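Local coordinates for LPXTG cell wall surface protein (Streptococcus gordonii, PDB 4IGB) that is anchored to the cell wall of the bacterium as a surface protein and probably acts as an adhesin, at residues Glu334-Leu348 with Tyr363-Met376. Sequence-based numbering, arbitrary orientation.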
# COMPACT_ATOMS: atom_id res chain seq x y z
N GLU B 334 3.39 -19.11 -6.43
CA GLU B 334 2.46 -20.09 -6.96
C GLU B 334 1.75 -19.50 -8.15
O GLU B 334 1.63 -18.28 -8.28
CB GLU B 334 1.45 -20.52 -5.89
CG GLU B 334 2.10 -20.90 -4.56
CD GLU B 334 1.09 -21.35 -3.51
OE1 GLU B 334 -0.13 -21.32 -3.78
OE2 GLU B 334 1.53 -21.74 -2.40
N MET B 335 1.29 -20.37 -9.04
CA MET B 335 0.49 -19.97 -10.17
C MET B 335 -0.76 -20.83 -10.11
O MET B 335 -0.68 -22.05 -9.99
CB MET B 335 1.23 -20.23 -11.49
CG MET B 335 2.57 -19.52 -11.59
SD MET B 335 3.81 -20.24 -10.51
CE MET B 335 5.31 -19.55 -11.26
N VAL B 336 -1.91 -20.17 -10.17
CA VAL B 336 -3.20 -20.82 -10.00
C VAL B 336 -3.95 -20.77 -11.31
O VAL B 336 -4.24 -19.68 -11.82
CB VAL B 336 -4.07 -20.09 -8.96
CG1 VAL B 336 -5.45 -20.73 -8.88
CG2 VAL B 336 -3.42 -20.10 -7.59
N GLN B 337 -4.24 -21.94 -11.86
CA GLN B 337 -5.09 -22.06 -13.04
C GLN B 337 -6.47 -22.55 -12.62
O GLN B 337 -6.61 -23.27 -11.62
CB GLN B 337 -4.51 -23.07 -14.03
CG GLN B 337 -3.94 -22.48 -15.29
CD GLN B 337 -4.97 -21.86 -16.23
OE1 GLN B 337 -6.12 -21.63 -15.86
NE2 GLN B 337 -4.55 -21.57 -17.47
N LYS B 338 -7.49 -22.19 -13.38
CA LYS B 338 -8.79 -22.82 -13.19
C LYS B 338 -9.42 -22.99 -14.55
O LYS B 338 -9.56 -22.03 -15.30
CB LYS B 338 -9.69 -22.02 -12.25
CG LYS B 338 -11.02 -22.71 -11.96
CD LYS B 338 -11.89 -21.89 -11.00
CE LYS B 338 -13.24 -22.54 -10.79
NZ LYS B 338 -14.25 -21.55 -10.30
N PHE B 339 -9.79 -24.21 -14.88
CA PHE B 339 -10.23 -24.51 -16.23
C PHE B 339 -11.73 -24.56 -16.37
O PHE B 339 -12.42 -25.15 -15.54
CB PHE B 339 -9.62 -25.82 -16.70
CG PHE B 339 -8.11 -25.79 -16.76
CD1 PHE B 339 -7.46 -25.07 -17.76
CD2 PHE B 339 -7.35 -26.46 -15.82
CE1 PHE B 339 -6.08 -25.03 -17.82
CE2 PHE B 339 -5.97 -26.43 -15.88
CZ PHE B 339 -5.34 -25.71 -16.88
N ASP B 340 -12.23 -23.95 -17.44
CA ASP B 340 -13.64 -24.07 -17.79
C ASP B 340 -14.07 -25.54 -17.67
O ASP B 340 -13.32 -26.45 -18.04
CB ASP B 340 -13.85 -23.54 -19.21
CG ASP B 340 -15.32 -23.48 -19.60
OD1 ASP B 340 -15.80 -22.37 -19.93
OD2 ASP B 340 -15.98 -24.53 -19.62
N GLU B 341 -15.27 -25.76 -17.13
CA GLU B 341 -15.78 -27.11 -16.87
C GLU B 341 -15.88 -27.99 -18.11
O GLU B 341 -15.95 -29.22 -18.01
CB GLU B 341 -17.14 -27.05 -16.15
CG GLU B 341 -16.98 -26.72 -14.67
CD GLU B 341 -18.28 -26.30 -14.01
OE1 GLU B 341 -19.31 -26.17 -14.71
OE2 GLU B 341 -18.26 -26.10 -12.77
N ARG B 342 -15.87 -27.36 -19.28
CA ARG B 342 -15.92 -28.10 -20.54
C ARG B 342 -14.56 -28.65 -20.94
O ARG B 342 -14.41 -29.25 -22.02
CB ARG B 342 -16.49 -27.20 -21.65
CG ARG B 342 -17.95 -26.85 -21.42
CD ARG B 342 -18.39 -25.74 -22.33
NE ARG B 342 -17.82 -24.45 -21.96
CZ ARG B 342 -18.13 -23.32 -22.57
NH1 ARG B 342 -18.98 -23.34 -23.59
NH2 ARG B 342 -17.60 -22.17 -22.18
N LEU B 343 -13.56 -28.45 -20.08
CA LEU B 343 -12.21 -28.92 -20.33
C LEU B 343 -11.77 -29.94 -19.29
O LEU B 343 -12.07 -29.80 -18.11
CB LEU B 343 -11.21 -27.76 -20.30
CG LEU B 343 -11.26 -26.68 -21.38
CD1 LEU B 343 -10.19 -25.61 -21.06
CD2 LEU B 343 -11.06 -27.25 -22.79
N ASP B 344 -11.05 -30.97 -19.74
CA ASP B 344 -10.32 -31.84 -18.83
C ASP B 344 -8.84 -31.45 -18.81
O ASP B 344 -8.19 -31.39 -19.87
CB ASP B 344 -10.44 -33.30 -19.26
CG ASP B 344 -11.87 -33.83 -19.18
OD1 ASP B 344 -12.67 -33.29 -18.37
OD2 ASP B 344 -12.18 -34.78 -19.93
N TYR B 345 -8.29 -31.22 -17.63
CA TYR B 345 -6.86 -31.00 -17.46
C TYR B 345 -6.09 -32.28 -17.74
O TYR B 345 -6.39 -33.32 -17.15
CB TYR B 345 -6.55 -30.50 -16.05
CG TYR B 345 -5.08 -30.58 -15.68
CD1 TYR B 345 -4.17 -29.68 -16.22
CD2 TYR B 345 -4.61 -31.55 -14.81
CE1 TYR B 345 -2.81 -29.75 -15.89
CE2 TYR B 345 -3.27 -31.63 -14.48
CZ TYR B 345 -2.37 -30.72 -15.02
OH TYR B 345 -1.04 -30.80 -14.69
N LYS B 346 -5.09 -32.21 -18.61
CA LYS B 346 -4.28 -33.39 -18.93
C LYS B 346 -2.94 -33.43 -18.21
O LYS B 346 -2.66 -34.37 -17.46
CB LYS B 346 -4.09 -33.52 -20.45
CG LYS B 346 -5.38 -33.88 -21.16
CD LYS B 346 -5.28 -33.65 -22.66
CE LYS B 346 -4.21 -34.51 -23.33
NZ LYS B 346 -4.32 -34.37 -24.81
N GLU B 347 -2.10 -32.42 -18.42
CA GLU B 347 -0.80 -32.35 -17.77
C GLU B 347 -0.21 -30.99 -18.05
O GLU B 347 -0.79 -30.22 -18.82
CB GLU B 347 0.14 -33.41 -18.35
CG GLU B 347 0.31 -33.22 -19.84
CD GLU B 347 1.17 -34.29 -20.49
OE1 GLU B 347 0.67 -35.42 -20.66
OE2 GLU B 347 2.33 -34.01 -20.83
N LEU B 348 0.93 -30.69 -17.45
CA LEU B 348 1.61 -29.42 -17.70
C LEU B 348 3.12 -29.57 -17.56
O LEU B 348 3.61 -30.51 -16.94
CB LEU B 348 1.14 -28.35 -16.71
CG LEU B 348 1.50 -28.60 -15.25
CD1 LEU B 348 2.95 -28.24 -14.97
CD2 LEU B 348 0.58 -27.79 -14.35
N TYR B 363 9.18 -27.64 -8.54
CA TYR B 363 7.80 -27.25 -8.28
C TYR B 363 6.97 -28.46 -7.89
O TYR B 363 7.37 -29.61 -8.09
CB TYR B 363 7.20 -26.59 -9.52
CG TYR B 363 7.04 -27.52 -10.70
CD1 TYR B 363 5.86 -28.24 -10.89
CD2 TYR B 363 8.06 -27.69 -11.63
CE1 TYR B 363 5.70 -29.09 -11.98
CE2 TYR B 363 7.91 -28.53 -12.72
CZ TYR B 363 6.73 -29.23 -12.89
OH TYR B 363 6.60 -30.06 -13.98
N THR B 364 5.80 -28.18 -7.32
CA THR B 364 4.79 -29.21 -7.07
C THR B 364 3.47 -28.78 -7.67
O THR B 364 3.25 -27.60 -7.95
CB THR B 364 4.57 -29.46 -5.58
OG1 THR B 364 4.12 -28.25 -4.96
CG2 THR B 364 5.85 -29.92 -4.91
N ILE B 365 2.59 -29.75 -7.87
CA ILE B 365 1.33 -29.51 -8.55
C ILE B 365 0.21 -29.98 -7.64
O ILE B 365 0.21 -31.11 -7.16
CB ILE B 365 1.23 -30.31 -9.85
CG1 ILE B 365 2.27 -29.82 -10.87
CG2 ILE B 365 -0.17 -30.20 -10.43
CD1 ILE B 365 2.25 -30.64 -12.14
N GLU B 366 -0.74 -29.09 -7.40
CA GLU B 366 -1.89 -29.41 -6.59
C GLU B 366 -3.12 -29.26 -7.47
O GLU B 366 -3.31 -28.21 -8.10
CB GLU B 366 -1.97 -28.48 -5.39
CG GLU B 366 -3.28 -28.60 -4.63
CD GLU B 366 -3.32 -27.70 -3.42
OE1 GLU B 366 -2.33 -27.69 -2.66
OE2 GLU B 366 -4.33 -27.00 -3.23
N LYS B 367 -3.93 -30.31 -7.54
CA LYS B 367 -5.16 -30.25 -8.30
C LYS B 367 -6.38 -30.43 -7.40
O LYS B 367 -6.47 -31.40 -6.63
CB LYS B 367 -5.17 -31.31 -9.41
CG LYS B 367 -6.39 -31.23 -10.33
CD LYS B 367 -6.32 -32.26 -11.44
CE LYS B 367 -7.52 -32.14 -12.38
NZ LYS B 367 -8.81 -32.47 -11.69
N THR B 368 -7.31 -29.49 -7.47
CA THR B 368 -8.60 -29.64 -6.81
C THR B 368 -9.71 -29.36 -7.81
O THR B 368 -9.97 -28.20 -8.14
CB THR B 368 -8.75 -28.70 -5.61
OG1 THR B 368 -7.64 -28.87 -4.72
CG2 THR B 368 -10.03 -29.01 -4.86
N GLY B 369 -10.35 -30.41 -8.30
CA GLY B 369 -11.38 -30.26 -9.32
C GLY B 369 -10.80 -29.65 -10.58
O GLY B 369 -9.84 -30.19 -11.15
N GLN B 370 -11.37 -28.53 -11.00
CA GLN B 370 -10.89 -27.78 -12.16
C GLN B 370 -9.73 -26.81 -11.85
O GLN B 370 -9.18 -26.19 -12.76
CB GLN B 370 -12.06 -27.02 -12.80
CG GLN B 370 -13.11 -27.95 -13.43
CD GLN B 370 -12.58 -28.70 -14.64
OE1 GLN B 370 -12.18 -29.86 -14.54
NE2 GLN B 370 -12.58 -28.03 -15.79
N THR B 371 -9.36 -26.68 -10.58
CA THR B 371 -8.24 -25.80 -10.23
C THR B 371 -6.92 -26.55 -10.17
O THR B 371 -6.80 -27.57 -9.50
CB THR B 371 -8.47 -25.11 -8.89
OG1 THR B 371 -9.63 -24.29 -8.99
CG2 THR B 371 -7.26 -24.25 -8.52
N VAL B 372 -5.91 -26.03 -10.88
CA VAL B 372 -4.58 -26.61 -10.83
C VAL B 372 -3.54 -25.58 -10.41
O VAL B 372 -3.40 -24.52 -11.03
CB VAL B 372 -4.17 -27.22 -12.19
CG1 VAL B 372 -2.70 -27.67 -12.14
CG2 VAL B 372 -5.08 -28.38 -12.52
N THR B 373 -2.82 -25.89 -9.34
CA THR B 373 -1.92 -24.91 -8.73
C THR B 373 -0.47 -25.38 -8.77
O THR B 373 -0.15 -26.47 -8.31
CB THR B 373 -2.32 -24.60 -7.28
OG1 THR B 373 -3.61 -24.00 -7.27
CG2 THR B 373 -1.32 -23.66 -6.62
N VAL B 374 0.39 -24.56 -9.34
CA VAL B 374 1.82 -24.85 -9.33
C VAL B 374 2.49 -24.03 -8.24
O VAL B 374 2.32 -22.82 -8.16
CB VAL B 374 2.47 -24.54 -10.68
CG1 VAL B 374 3.99 -24.69 -10.57
CG2 VAL B 374 1.90 -25.45 -11.74
N LYS B 375 3.27 -24.71 -7.39
CA LYS B 375 3.97 -24.07 -6.29
C LYS B 375 5.45 -24.32 -6.46
O LYS B 375 5.89 -25.47 -6.49
CB LYS B 375 3.52 -24.65 -4.95
CG LYS B 375 2.01 -24.69 -4.76
CD LYS B 375 1.63 -25.25 -3.39
CE LYS B 375 0.11 -25.41 -3.26
NZ LYS B 375 -0.32 -25.54 -1.83
N MET B 376 6.23 -23.24 -6.59
CA MET B 376 7.68 -23.38 -6.67
C MET B 376 8.14 -23.83 -5.30
O MET B 376 7.59 -23.41 -4.30
CB MET B 376 8.34 -22.05 -7.06
CG MET B 376 7.68 -21.38 -8.26
SD MET B 376 7.45 -22.50 -9.67
CE MET B 376 9.15 -22.87 -10.14
O HOH W 1 -1.14 -23.65 -12.17
O HOH W 2 -13.09 -32.11 -16.02
O HOH W 3 -9.86 -31.27 -15.24
O HOH W 4 4.63 -31.90 -14.38
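Gln370, in the type II' turn of the hairpin 363-376, reaches with its side-chain amide into the bend between strands 334-338 and 343-348, part of the adhesin-like N2 domain. Its NE2 donates to Leu343 O at 3.0 Å, close to the amide plane, and to Phe339 O at 2.9 Å, this one from 62° above the carbonyl plane. CG lies anti to the carbonyl carbon and the chain folds back at chi2 (-67°), which turns the amide toward the carbonyls of the bend. One water accepts from Tyr345 N and donates to OE1; a second lies between OE1 and Asp344 OD1, with more acceptors around it than it has protons. Within the bend, Arg342 grips the Asp340 carboxylate side-on with NE and NH2, and Asp340 OD2 also accepts from Arg342 N in an Asx turn.

Strand 334-338, which leads into the bend, runs antiparallel to strand 371-376, with Met335–Val374 and Gln337–Val372 as hydrogen-bonded pairs; Phe339 N to Gln370 O, 3.0 Å, extends the series. One water donates to both Met335 O and Val372 O. Strand 409-417 pairs along the other edge of 334-338, while 343-348 pairs with strand 389-397, consistent with the chain crossing from one layer of a beta sandwich to the other.

On the face bearing Glu334, this side chain lies alongside Lys375, whose NZ instead bridges to Glu366 OE1. The opposite face meets strand 343-348: Leu348 CD2 packs on Val374 CG2 at 3.7 Å, and its CD1 on Ile365 CD1. Val372 CG2 touches the edge of the Phe339 ring and makes a CH-pi contact over one face of Tyr345, 3.9 Å from the ring centroid and 12° off its normal.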